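Malate dehydrogenase (Pyrococcus horikoshii, PDB 1V9N) catalyses the NAD-dependent interconversion of (S)-malate and oxaloacetate, acting as a homodimer of the LDH2/MDH2 oxidoreductase family. Local coordinates at residues 25-30 / 65-70; 37-42 / 131-136; 86-91 / 109-114; 156-161 / 230-235; 256-259 / 263-266. One frame throughout, in Å; residues are numbered along the deposited sequence.

Starting from the N terminus, contact 1 closes the first loop by bringing the end of helix 16-29 against the end of helix 60-69, with helix 34-49 between them in the chain. Contact 2 begins on that middle helix and reaches forward to helix 132-139, so it crosses contact 1, and the two touch where Leu27 packs on Ala37 and Val40. Contact 3 is nested inside the long loop of contact 2 and joins a strand to a helix of one beta-alpha-beta unit. Contacts 4 and 5 follow in series: the former pairs two loops, the latter folds the chain back on the end of helix 242-258. Contacts 3, 4 and 5 all touch the second subunit.

Contact 1 of 5, residues 25-30 / 65-70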
# COMPACT_ATOMS: atom_id res chain seq x y z
N ARG A 25 -1.96 11.33 -34.36
CA ARG A 25 -2.73 11.88 -35.48
C ARG A 25 -4.16 12.15 -35.06
O ARG A 25 -4.69 13.24 -35.27
CB ARG A 25 -2.76 10.90 -36.66
CG ARG A 25 -1.56 10.92 -37.58
CD ARG A 25 -1.93 10.36 -38.95
NE ARG A 25 -2.25 8.94 -38.92
CZ ARG A 25 -1.37 7.98 -38.69
NH1 ARG A 25 -0.10 8.29 -38.45
NH2 ARG A 25 -1.74 6.71 -38.69
N VAL A 26 -4.79 11.14 -34.47
CA VAL A 26 -6.17 11.24 -34.01
C VAL A 26 -6.35 12.37 -33.00
O VAL A 26 -7.23 13.22 -33.16
CB VAL A 26 -6.63 9.92 -33.36
CG1 VAL A 26 -8.03 10.08 -32.79
CG2 VAL A 26 -6.59 8.79 -34.37
N LEU A 27 -5.51 12.39 -31.98
CA LEU A 27 -5.60 13.40 -30.93
C LEU A 27 -5.39 14.83 -31.41
O LEU A 27 -6.13 15.73 -31.02
CB LEU A 27 -4.64 13.07 -29.79
CG LEU A 27 -4.93 11.75 -29.06
CD1 LEU A 27 -3.89 11.53 -27.98
CD2 LEU A 27 -6.33 11.79 -28.44
N THR A 28 -4.38 15.05 -32.26
CA THR A 28 -4.13 16.40 -32.75
C THR A 28 -5.25 16.84 -33.69
O THR A 28 -5.58 18.02 -33.74
CB THR A 28 -2.76 16.51 -33.47
OG1 THR A 28 -2.65 15.50 -34.48
CG2 THR A 28 -1.63 16.36 -32.46
N LYS A 29 -5.84 15.89 -34.42
CA LYS A 29 -6.95 16.19 -35.33
C LYS A 29 -8.16 16.67 -34.51
O LYS A 29 -9.00 17.43 -35.01
CB LYS A 29 -7.34 14.94 -36.12
CG LYS A 29 -8.49 15.13 -37.11
CD LYS A 29 -8.10 16.05 -38.25
CE LYS A 29 -9.24 16.24 -39.24
NZ LYS A 29 -8.86 17.16 -40.34
N LEU A 30 -8.24 16.23 -33.26
CA LEU A 30 -9.34 16.61 -32.38
C LEU A 30 -9.03 17.89 -31.59
O LEU A 30 -9.82 18.30 -30.74
CB LEU A 30 -9.66 15.47 -31.41
CG LEU A 30 -10.36 14.25 -32.02
CD1 LEU A 30 -10.28 13.07 -31.06
CD2 LEU A 30 -11.81 14.60 -32.32
N ASP A 65 -14.19 10.04 -27.24
CA ASP A 65 -15.56 10.41 -26.89
C ASP A 65 -15.58 11.54 -25.86
O ASP A 65 -16.42 12.43 -25.92
CB ASP A 65 -16.32 9.21 -26.34
CG ASP A 65 -16.60 8.16 -27.40
OD1 ASP A 65 -16.65 8.52 -28.60
OD2 ASP A 65 -16.77 6.97 -27.04
N GLY A 66 -14.66 11.49 -24.90
CA GLY A 66 -14.60 12.52 -23.89
C GLY A 66 -14.24 13.87 -24.48
O GLY A 66 -14.74 14.90 -24.05
N ILE A 67 -13.36 13.86 -25.47
CA ILE A 67 -12.94 15.10 -26.12
C ILE A 67 -14.10 15.69 -26.93
O ILE A 67 -14.39 16.88 -26.85
CB ILE A 67 -11.74 14.84 -27.05
CG1 ILE A 67 -10.48 14.62 -26.20
CG2 ILE A 67 -11.56 16.01 -28.02
CD1 ILE A 67 -9.27 14.13 -26.99
N ILE A 68 -14.77 14.83 -27.68
CA ILE A 68 -15.90 15.24 -28.50
C ILE A 68 -17.08 15.73 -27.65
O ILE A 68 -17.78 16.67 -28.03
CB ILE A 68 -16.34 14.08 -29.42
CG1 ILE A 68 -15.28 13.86 -30.50
CG2 ILE A 68 -17.72 14.37 -30.03
CD1 ILE A 68 -15.53 12.66 -31.40
N SER A 69 -17.30 15.12 -26.49
CA SER A 69 -18.42 15.52 -25.64
C SER A 69 -18.10 16.69 -24.71
O SER A 69 -18.98 17.18 -24.00
CB SER A 69 -18.90 14.34 -24.80
OG SER A 69 -18.01 14.11 -23.73
N GLY A 70 -16.84 17.12 -24.69
CA GLY A 70 -16.47 18.22 -23.81
C GLY A 70 -16.18 17.73 -22.40
O GLY A 70 -16.01 18.53 -21.47
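Leu27 and Leu30 meet Ile67 and Ile68 in a purely apolar helix-helix contact, made where helix 16-29 and helix 60-69 both come to their ends. The backbones stay well apart, 7.4 Å at the closest CA pair, Leu30 and Ile67, and the branched side chains bridge the gap. Ile67 is the middle piece because its two branches serve different partners. With chi1 at -74°, its CG1 arm lies beside the backbone N and carries CD1 toward Leu27, whereas CG2 is turned toward Leu30. The Leu27 and Ile67 side chains cross at about a right angle, and their end methyls touch, Leu27 CD2 lying 4.0 Å from Ile67 CD1. Leu30 directs its CB toward the other helix, and this atom rests 3.9 Å from Ile67 CG2. Its far end slants over the next isoleucine, which is more exposed and joins at the margin.

The side chains have further partners: helix 34-49 covers Leu27, while Leu30 packs on Val355 of helix 342-355 and Ile67 on Val32. Helix 60-69 finishes in a Schellman motif, with Gly70 at a phi of 83° and its N bonded to Ile67 O at 3.3 Å. At the exposed Ile68, Leu30 CD2 meets Ile68 CG1, the two atoms 4.0 Å apart.

Contact 2 of 5, residues 37-42 / 131-136. With NDP (NADPH dihydro-nicotinamide-adenine-dinucleotide phosphate), chain B.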
# COMPACT_ATOMS: atom_id res chain seq x y z
N ALA A 37 -0.60 15.44 -26.87
CA ALA A 37 -0.97 14.23 -27.60
C ALA A 37 0.14 13.19 -27.47
O ALA A 37 -0.12 12.00 -27.35
CB ALA A 37 -1.21 14.55 -29.07
N LYS A 38 1.39 13.66 -27.52
CA LYS A 38 2.54 12.77 -27.39
C LYS A 38 2.62 12.14 -26.00
O LYS A 38 3.05 11.00 -25.85
CB LYS A 38 3.83 13.54 -27.71
CG LYS A 38 3.92 13.98 -29.16
CD LYS A 38 5.25 14.66 -29.48
CE LYS A 38 5.33 15.04 -30.95
NZ LYS A 38 6.63 15.66 -31.30
N ILE A 39 2.20 12.88 -24.98
CA ILE A 39 2.21 12.35 -23.61
C ILE A 39 1.16 11.24 -23.49
O ILE A 39 1.43 10.18 -22.94
CB ILE A 39 1.90 13.46 -22.57
CG1 ILE A 39 3.06 14.45 -22.51
CG2 ILE A 39 1.66 12.83 -21.20
CD1 ILE A 39 2.77 15.70 -21.71
N VAL A 40 -0.03 11.48 -24.02
CA VAL A 40 -1.09 10.48 -23.97
C VAL A 40 -0.65 9.22 -24.72
O VAL A 40 -0.78 8.10 -24.22
CB VAL A 40 -2.41 11.01 -24.59
CG1 VAL A 40 -3.48 9.94 -24.54
CG2 VAL A 40 -2.86 12.26 -23.84
N ALA A 41 -0.13 9.41 -25.93
CA ALA A 41 0.32 8.28 -26.75
C ALA A 41 1.40 7.48 -26.03
O ALA A 41 1.37 6.25 -26.01
CB ALA A 41 0.84 8.80 -28.09
N ASP A 42 2.37 8.19 -25.44
CA ASP A 42 3.45 7.55 -24.71
C ASP A 42 2.88 6.66 -23.60
O ASP A 42 3.31 5.52 -23.42
CB ASP A 42 4.36 8.62 -24.10
CG ASP A 42 5.63 8.03 -23.49
OD1 ASP A 42 6.33 8.77 -22.76
OD2 ASP A 42 5.94 6.85 -23.75
N ALA A 131 -0.86 3.46 -13.70
CA ALA A 131 -0.24 4.22 -12.62
C ALA A 131 1.29 4.11 -12.69
O ALA A 131 2.00 5.06 -12.35
CB ALA A 131 -0.75 3.70 -11.27
N GLY A 132 1.79 2.97 -13.13
CA GLY A 132 3.23 2.77 -13.20
C GLY A 132 3.94 3.76 -14.11
O GLY A 132 5.13 4.03 -13.95
N TYR A 133 3.21 4.30 -15.08
CA TYR A 133 3.79 5.27 -16.00
C TYR A 133 4.36 6.48 -15.26
O TYR A 133 5.43 6.98 -15.60
CB TYR A 133 2.73 5.73 -17.00
CG TYR A 133 3.18 6.84 -17.93
CD1 TYR A 133 3.92 6.56 -19.08
CD2 TYR A 133 2.88 8.17 -17.65
CE1 TYR A 133 4.34 7.58 -19.93
CE2 TYR A 133 3.29 9.19 -18.48
CZ TYR A 133 4.02 8.90 -19.62
OH TYR A 133 4.41 9.93 -20.44
N TYR A 134 3.63 6.97 -14.26
CA TYR A 134 4.07 8.14 -13.50
C TYR A 134 5.15 7.77 -12.49
O TYR A 134 6.11 8.52 -12.29
CB TYR A 134 2.86 8.78 -12.82
CG TYR A 134 1.74 9.02 -13.81
CD1 TYR A 134 1.75 10.14 -14.65
CD2 TYR A 134 0.76 8.06 -14.01
CE1 TYR A 134 0.80 10.28 -15.67
CE2 TYR A 134 -0.19 8.19 -15.03
CZ TYR A 134 -0.16 9.30 -15.85
OH TYR A 134 -1.07 9.40 -16.88
N ALA A 135 5.02 6.61 -11.86
CA ALA A 135 6.02 6.19 -10.89
C ALA A 135 7.37 6.04 -11.59
O ALA A 135 8.40 6.43 -11.04
CB ALA A 135 5.62 4.87 -10.24
N LEU A 136 7.35 5.48 -12.80
CA LEU A 136 8.58 5.27 -13.57
C LEU A 136 9.31 6.56 -13.90
O LEU A 136 10.54 6.59 -13.99
CB LEU A 136 8.28 4.53 -14.88
CG LEU A 136 8.27 3.00 -14.81
CD1 LEU A 136 7.93 2.43 -16.18
CD2 LEU A 136 9.65 2.50 -14.35
PA NDP B . -1.04 -7.39 -12.55
O1A NDP B . -0.87 -7.55 -13.98
O2A NDP B . -1.64 -8.45 -11.67
O5B NDP B . 0.43 -6.96 -11.95
C5B NDP B . 0.62 -6.69 -10.55
C4B NDP B . 2.10 -6.30 -10.40
O4B NDP B . 2.77 -7.53 -10.06
C3B NDP B . 2.83 -5.76 -11.60
O3B NDP B . 3.74 -4.72 -11.14
C2B NDP B . 3.57 -6.90 -12.21
O2B NDP B . 4.73 -6.58 -13.00
C1B NDP B . 3.82 -7.74 -11.00
N9A NDP B . 3.82 -9.21 -11.24
C8A NDP B . 3.01 -9.99 -12.12
N7A NDP B . 3.31 -11.26 -12.03
C5A NDP B . 4.31 -11.37 -11.11
C6A NDP B . 5.07 -12.45 -10.56
N6A NDP B . 4.82 -13.71 -10.95
N1A NDP B . 6.04 -12.20 -9.62
C2A NDP B . 6.29 -10.92 -9.20
N3A NDP B . 5.63 -9.83 -9.66
C4A NDP B . 4.65 -10.12 -10.62
O3 NDP B . -1.78 -6.06 -12.16
PN NDP B . -3.22 -5.41 -12.33
O1N NDP B . -3.71 -5.20 -10.97
O2N NDP B . -3.94 -6.41 -13.19
O5D NDP B . -2.85 -4.06 -13.09
C5D NDP B . -3.61 -3.58 -14.24
C4D NDP B . -3.00 -2.22 -14.76
O4D NDP B . -4.08 -1.30 -14.85
C3D NDP B . -1.94 -1.52 -13.87
O3D NDP B . -0.90 -1.02 -14.72
C2D NDP B . -2.70 -0.44 -13.12
O2D NDP B . -1.85 0.64 -12.77
C1D NDP B . -3.82 -0.09 -14.14
N1N NDP B . -5.08 0.38 -13.52
C2N NDP B . -5.46 1.72 -13.79
C3N NDP B . -6.70 2.19 -13.19
C7N NDP B . -7.15 3.57 -13.44
O7N NDP B . -8.19 4.03 -12.98
N7N NDP B . -6.40 4.40 -14.21
C4N NDP B . -7.46 1.28 -12.39
C5N NDP B . -7.07 -0.03 -12.14
C6N NDP B . -5.88 -0.49 -12.70
P2B NDP B . 4.80 -6.54 -14.55
O1X NDP B . 6.09 -7.20 -14.82
O2X NDP B . 4.79 -5.12 -15.02
O3X NDP B . 3.63 -7.32 -15.14
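The hydroxyl of Tyr133 gives its hydrogen bond to Asp42 from an uncommon direction: it approaches OD1 from above the carboxylate, 50° out of its plane, instead of along it. The bond is fairly long, 3.2 Å from Tyr133 OH to Asp42 OD1. Ring and carboxylate stand almost perpendicular, 87° apart, and the oxygen lies at the edge of the ring, near the ring plane, with CE1 the closest ring carbon. Both side chains reach across with CG anti to the backbone N, which lets them span helices whose nearest CA atoms, those of Asp42 and Tyr133, are 9.0 Å apart. Ile39, one turn earlier, adds its CG2 methyl 4.1 Å from Tyr133 OH.

Two helices of this LDH2/MDH2-family enzyme are joined in this way, 34-49 and 132-139, and the second of them begins beside the NADPH. Tyr133 CD2 also packs over a face of the Tyr134 ring, 3.5 Å above its plane and offset toward the rim. Tyr134 in turn stacks on Tyr128 and is hydrogen-bonded through its hydroxyl to the Tyr128 carbonyl. At the start of the segment, Ala131 N donates to O2D of the nicotinamide ribose at 3.1 Å, with an N-H...O angle of 158°. Asp184 also binds the cofactor through OD1, and His243 and Lys244 of the second subunit are among its other hydrogen-bonding partners.

Contact 3 of 5, residues 86-91 / 109-114; sequences SYALID and IKKAKD
Lys111 lies along the backbone of Ser86, Tyr87 and Ala88 and makes every touch of this contact from the helix side. Its aliphatic carbons do the packing. Lys111 CD comes within 3.9 Å of Ser86 C. The next carbon, CE of Lys111, is 3.3 Å from Tyr87 O, and it also sits 4.0 Å from the methyl CB of Ala88. The chain runs straight through chi2 and chi3 and bends only at chi4, -66°, which turns the amino group off the line of the carbons. No hydrogen bond joins the two segments.

The bend is consistent with the partners of NZ in the next shell. Lys111 NZ forms a salt bridge with Glu83 OE2 and a hydrogen bond with Gly84 O, both at the end of the neighbouring strand 79-84, which probably balances its charge while the methylene groups cover the backbone. Thr115 OG1 then ties the two segments together by bonding both to Ser86 OG and to Lys111 O. Ser86 CA and Lys111 CA, 5.4 Å apart, are the nearest such pair across the contact.

Farther out, Tyr87 has its CB directed away from the helix, and its ring meets that of Phe290 of the second subunit, while Ser86 packs on Ser86 of the same neighbour. Strand 87-91 and helix 97-115 are the first two elements of a beta-alpha-beta unit. The third, strand 117-125, runs parallel to strand 87-91 and bonds to Ala88 through Ile119 and Ile121, while strand 79-84 lies antiparallel on the other side.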
# COMPACT_ATOMS: atom_id res chain seq x y z
N SER A 86 7.78 21.20 -0.34
CA SER A 86 7.69 19.77 -0.59
C SER A 86 6.32 19.22 -0.97
O SER A 86 6.12 18.01 -0.98
CB SER A 86 8.20 19.00 0.64
OG SER A 86 9.60 19.18 0.80
N TYR A 87 5.37 20.09 -1.30
CA TYR A 87 4.05 19.60 -1.69
C TYR A 87 3.25 20.60 -2.51
O TYR A 87 3.60 21.78 -2.59
CB TYR A 87 3.23 19.24 -0.44
CG TYR A 87 2.52 20.42 0.20
CD1 TYR A 87 1.26 20.82 -0.24
CD2 TYR A 87 3.14 21.17 1.20
CE1 TYR A 87 0.63 21.94 0.30
CE2 TYR A 87 2.52 22.28 1.75
CZ TYR A 87 1.26 22.66 1.30
OH TYR A 87 0.63 23.76 1.84
N ALA A 88 2.19 20.10 -3.12
CA ALA A 88 1.29 20.93 -3.91
C ALA A 88 -0.05 20.23 -4.10
O ALA A 88 -0.13 19.00 -4.18
CB ALA A 88 1.92 21.26 -5.26
N LEU A 89 -1.11 21.03 -4.14
CA LEU A 89 -2.45 20.53 -4.38
C LEU A 89 -2.82 21.15 -5.72
O LEU A 89 -2.86 22.37 -5.87
CB LEU A 89 -3.41 20.99 -3.28
CG LEU A 89 -4.91 20.76 -3.53
CD1 LEU A 89 -5.17 19.32 -3.93
CD2 LEU A 89 -5.69 21.12 -2.27
N ILE A 90 -3.07 20.30 -6.71
CA ILE A 90 -3.37 20.74 -8.07
C ILE A 90 -4.81 20.46 -8.50
O ILE A 90 -5.40 19.46 -8.10
CB ILE A 90 -2.45 19.98 -9.07
CG1 ILE A 90 -0.97 20.21 -8.74
CG2 ILE A 90 -2.80 20.37 -10.50
CD1 ILE A 90 -0.53 21.66 -8.76
N ASP A 91 -5.36 21.36 -9.31
CA ASP A 91 -6.70 21.15 -9.86
C ASP A 91 -6.46 20.97 -11.36
O ASP A 91 -5.96 21.88 -12.03
CB ASP A 91 -7.62 22.35 -9.61
CG ASP A 91 -9.07 22.07 -10.01
OD1 ASP A 91 -9.32 21.93 -11.23
OD2 ASP A 91 -9.95 21.98 -9.12
N ILE A 109 8.79 15.63 -8.72
CA ILE A 109 10.21 15.32 -8.93
C ILE A 109 11.06 16.56 -8.65
O ILE A 109 12.11 16.46 -8.01
CB ILE A 109 10.45 14.81 -10.38
CG1 ILE A 109 9.86 13.40 -10.53
CG2 ILE A 109 11.95 14.81 -10.71
CD1 ILE A 109 9.75 12.92 -11.97
N LYS A 110 10.61 17.72 -9.11
CA LYS A 110 11.34 18.96 -8.89
C LYS A 110 11.46 19.28 -7.40
O LYS A 110 12.53 19.64 -6.91
CB LYS A 110 10.65 20.13 -9.61
CG LYS A 110 11.39 21.45 -9.49
CD LYS A 110 10.71 22.54 -10.30
CE LYS A 110 11.56 23.80 -10.38
NZ LYS A 110 10.98 24.81 -11.32
N LYS A 111 10.35 19.14 -6.67
CA LYS A 111 10.36 19.42 -5.25
C LYS A 111 11.26 18.44 -4.48
O LYS A 111 11.98 18.84 -3.58
CB LYS A 111 8.93 19.39 -4.70
CG LYS A 111 8.09 20.60 -5.17
CD LYS A 111 6.69 20.59 -4.57
CE LYS A 111 5.88 21.82 -5.00
NZ LYS A 111 6.44 23.09 -4.46
N ALA A 112 11.22 17.17 -4.85
CA ALA A 112 12.04 16.15 -4.20
C ALA A 112 13.52 16.48 -4.44
O ALA A 112 14.35 16.44 -3.53
CB ALA A 112 11.71 14.76 -4.76
N LYS A 113 13.83 16.79 -5.69
CA LYS A 113 15.19 17.13 -6.07
C LYS A 113 15.73 18.26 -5.19
O LYS A 113 16.87 18.21 -4.71
CB LYS A 113 15.21 17.55 -7.54
CG LYS A 113 16.57 17.89 -8.12
CD LYS A 113 16.48 17.98 -9.64
CE LYS A 113 15.96 16.66 -10.21
NZ LYS A 113 15.64 16.71 -11.66
N ASP A 114 14.89 19.26 -4.94
CA ASP A 114 15.29 20.42 -4.15
C ASP A 114 15.20 20.29 -2.64
O ASP A 114 15.93 20.96 -1.91
CB ASP A 114 14.49 21.65 -4.59
CG ASP A 114 14.57 21.89 -6.08
OD1 ASP A 114 15.57 21.44 -6.70
OD2 ASP A 114 13.66 22.54 -6.64

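Contact 4 of 5, residues 156-161 / 230-235; sequences APTGGI and LLPLGG
Leu230 starts the contact with its carbonyl, which accepts a hydrogen bond from Ala156 N. The N...O distance from Ala156 N to Leu230 O is 3.3 Å, and the bond is nearly straight, with 164° at the hydrogen, the donor lying close to the line of the C=O (161°). The Leu230 side chain turns away from this partner, onto Thr167 and Ile192. Leu231 is closest to Ala156 by backbone, 6.2 Å between their CA atoms, but its CB points away from the other loop, although the end of the side chain comes back nearer, and its own backbone bonds to Val189. Pro232 then brings its ring toward the first loop: CD lies 3.7 Å from Ala156 O, and CG lies 4.4 Å from Thr158 OG1.

From Pro232 the chain makes a type II turn to Gly235, closed by the 2.9 Å bond from Gly235 N to Pro232 O. Leu233 sits at the turn and packs on Leu233 of the second subunit, and Gly234 takes the positive phi of 112° that the third position of this turn requires. Gly235 ends the walk, its carbonyl oxygen receiving a hydrogen bond from a water, 2.8 Å from Gly235 O, that also bonds to Thr158 OG1.

The other loop repeats the pattern, with a type II turn from Pro157 to Gly160 and Gly159 in the place of Gly234. A glycerol, probably from the crystallisation liquor, is hydrogen-bonded to Ala156 O, Gly159 N and Gly160 O. The side chain of Thr158 is about 4 Å from a bound NADPH, placing these paired turns beside a cofactor site at the dimer interface.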
# COMPACT_ATOMS: atom_id res chain seq x y z
N ALA A 156 -16.89 -4.04 -4.53
CA ALA A 156 -17.79 -4.08 -3.38
C ALA A 156 -17.01 -4.19 -2.07
O ALA A 156 -16.10 -5.01 -1.94
CB ALA A 156 -18.75 -5.26 -3.51
N PRO A 157 -17.37 -3.37 -1.08
CA PRO A 157 -16.67 -3.43 0.20
C PRO A 157 -16.93 -4.78 0.87
O PRO A 157 -17.94 -5.43 0.59
CB PRO A 157 -17.28 -2.26 0.98
CG PRO A 157 -18.68 -2.22 0.45
CD PRO A 157 -18.48 -2.40 -1.03
N THR A 158 -16.02 -5.18 1.74
CA THR A 158 -16.14 -6.45 2.44
C THR A 158 -17.44 -6.52 3.24
O THR A 158 -17.65 -5.73 4.16
CB THR A 158 -14.95 -6.67 3.39
OG1 THR A 158 -13.73 -6.63 2.63
CG2 THR A 158 -15.05 -8.03 4.08
N GLY A 159 -18.29 -7.47 2.87
CA GLY A 159 -19.56 -7.62 3.55
C GLY A 159 -20.71 -7.00 2.79
O GLY A 159 -21.86 -7.03 3.24
N GLY A 160 -20.40 -6.43 1.62
CA GLY A 160 -21.42 -5.79 0.81
C GLY A 160 -21.50 -6.35 -0.59
O GLY A 160 -20.74 -7.25 -0.95
N ILE A 161 -22.41 -5.81 -1.40
CA ILE A 161 -22.58 -6.29 -2.76
C ILE A 161 -22.65 -5.19 -3.82
O ILE A 161 -22.69 -5.49 -5.02
CB ILE A 161 -23.86 -7.17 -2.87
CG1 ILE A 161 -25.09 -6.35 -2.50
CG2 ILE A 161 -23.75 -8.36 -1.95
CD1 ILE A 161 -26.39 -7.14 -2.52
N LEU A 230 -16.62 -6.30 -8.75
CA LEU A 230 -15.32 -6.95 -8.59
C LEU A 230 -15.06 -7.18 -7.11
O LEU A 230 -15.68 -6.54 -6.26
CB LEU A 230 -14.21 -6.08 -9.19
CG LEU A 230 -14.20 -5.90 -10.71
CD1 LEU A 230 -13.18 -4.84 -11.10
CD2 LEU A 230 -13.89 -7.22 -11.38
N LEU A 231 -14.14 -8.09 -6.81
CA LEU A 231 -13.79 -8.40 -5.43
C LEU A 231 -12.45 -7.72 -5.10
O LEU A 231 -11.59 -7.58 -5.96
CB LEU A 231 -13.66 -9.92 -5.27
CG LEU A 231 -14.54 -10.66 -4.25
CD1 LEU A 231 -15.99 -10.23 -4.35
CD2 LEU A 231 -14.41 -12.16 -4.47
N PRO A 232 -12.28 -7.28 -3.84
CA PRO A 232 -11.03 -6.62 -3.45
C PRO A 232 -9.94 -7.66 -3.22
O PRO A 232 -10.23 -8.82 -2.92
CB PRO A 232 -11.41 -5.92 -2.15
CG PRO A 232 -12.38 -6.89 -1.55
CD PRO A 232 -13.25 -7.27 -2.73
N LEU A 233 -8.68 -7.25 -3.38
CA LEU A 233 -7.56 -8.16 -3.16
C LEU A 233 -7.80 -8.89 -1.85
O LEU A 233 -8.15 -8.28 -0.84
CB LEU A 233 -6.24 -7.38 -3.10
CG LEU A 233 -4.97 -8.21 -2.85
CD1 LEU A 233 -4.82 -9.25 -3.94
CD2 LEU A 233 -3.75 -7.29 -2.81
N GLY A 234 -7.62 -10.20 -1.85
CA GLY A 234 -7.84 -10.97 -0.64
C GLY A 234 -9.05 -11.87 -0.84
O GLY A 234 -9.16 -12.93 -0.21
N GLY A 235 -9.96 -11.45 -1.70
CA GLY A 235 -11.12 -12.26 -1.98
C GLY A 235 -12.47 -11.84 -1.43
O GLY A 235 -12.67 -10.71 -0.97
O HOH W 1 -13.88 -9.18 1.00

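Contact 5 of 5, residues 256-259 / 263-266; sequences SGIL and TWSK
Ile258 turns back on itself at chi2, -60°, with CG1 beside the backbone N, and so brings CD1 to the base of Trp264, whose chi1 of 60° sets CG beside both backbone N and carbonyl carbon. The two meet through Ile258 CD1 and Trp264 CB, 4.3 Å apart, with the methyl oblique to the indole. The ring itself leads away from the helix, and one face of it lies under Lys266 CB, 3.4 Å above the plane and offset toward the rim.

The backbones meet more closely. Gly257 has no side chain, and its CA makes a weak CA-H...O contact with Thr263 O at 3.2 Å, with 128° at the hydrogen. The CA atoms of Gly257 and Thr263 are 4.5 Å apart. The helix widens into a pi-type turn at 256-258, and Ser260 OG bonds to Ser256 O.

Ser265 OG reaches back to Asp253 and Asn168. The returning loop lies against the C-terminal part of helix 242-258; this helix packs through Ser256 on Cys279 and Phe281 of strand 278-285, and Phe296 and Met303 of the second subunit pack on Ile258 and Trp264.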
# COMPACT_ATOMS: atom_id res chain seq x y z
N SER A 256 -6.02 10.44 -2.32
CA SER A 256 -6.34 11.08 -3.58
C SER A 256 -7.58 11.97 -3.53
O SER A 256 -7.49 13.19 -3.62
CB SER A 256 -6.54 10.03 -4.67
OG SER A 256 -5.38 9.24 -4.85
N GLY A 257 -8.75 11.34 -3.40
CA GLY A 257 -10.00 12.07 -3.40
C GLY A 257 -10.37 12.92 -2.21
O GLY A 257 -10.80 14.07 -2.38
N ILE A 258 -10.22 12.38 -1.00
CA ILE A 258 -10.58 13.13 0.20
C ILE A 258 -9.60 14.26 0.53
O ILE A 258 -10.01 15.41 0.73
CB ILE A 258 -10.68 12.20 1.44
CG1 ILE A 258 -11.63 11.03 1.15
CG2 ILE A 258 -11.21 12.99 2.63
CD1 ILE A 258 -13.05 11.46 0.79
N LEU A 259 -8.31 13.94 0.57
CA LEU A 259 -7.29 14.94 0.90
C LEU A 259 -7.20 16.11 -0.08
O LEU A 259 -6.85 17.22 0.31
CB LEU A 259 -5.93 14.25 1.00
CG LEU A 259 -4.72 15.12 1.36
CD1 LEU A 259 -4.93 15.78 2.73
CD2 LEU A 259 -3.47 14.25 1.37
N THR A 263 -13.11 14.10 -4.84
CA THR A 263 -14.20 13.21 -4.46
C THR A 263 -13.71 11.77 -4.47
O THR A 263 -12.66 11.47 -5.02
CB THR A 263 -15.42 13.35 -5.42
OG1 THR A 263 -16.57 12.75 -4.81
CG2 THR A 263 -15.16 12.67 -6.75
N TRP A 264 -14.47 10.87 -3.84
CA TRP A 264 -14.05 9.48 -3.81
C TRP A 264 -14.74 8.66 -4.90
O TRP A 264 -15.69 9.12 -5.54
CB TRP A 264 -14.26 8.88 -2.41
CG TRP A 264 -15.67 8.89 -1.90
CD1 TRP A 264 -16.41 9.97 -1.56
CD2 TRP A 264 -16.50 7.74 -1.68
NE1 TRP A 264 -17.65 9.58 -1.12
CE2 TRP A 264 -17.74 8.21 -1.19
CE3 TRP A 264 -16.32 6.36 -1.83
CZ2 TRP A 264 -18.79 7.36 -0.86
CZ3 TRP A 264 -17.37 5.50 -1.50
CH2 TRP A 264 -18.59 6.01 -1.02
N SER A 265 -14.22 7.46 -5.12
CA SER A 265 -14.70 6.55 -6.16
C SER A 265 -16.18 6.53 -6.51
O SER A 265 -16.55 6.66 -7.68
CB SER A 265 -14.24 5.14 -5.84
OG SER A 265 -12.83 5.10 -5.82
N LYS A 266 -17.03 6.37 -5.51
CA LYS A 266 -18.47 6.32 -5.73
C LYS A 266 -18.97 7.46 -6.61
O LYS A 266 -19.88 7.28 -7.41
CB LYS A 266 -19.21 6.34 -4.39
CG LYS A 266 -20.72 6.24 -4.52
CD LYS A 266 -21.39 6.32 -3.17
CE LYS A 266 -22.91 6.38 -3.31
NZ LYS A 266 -23.58 6.52 -1.99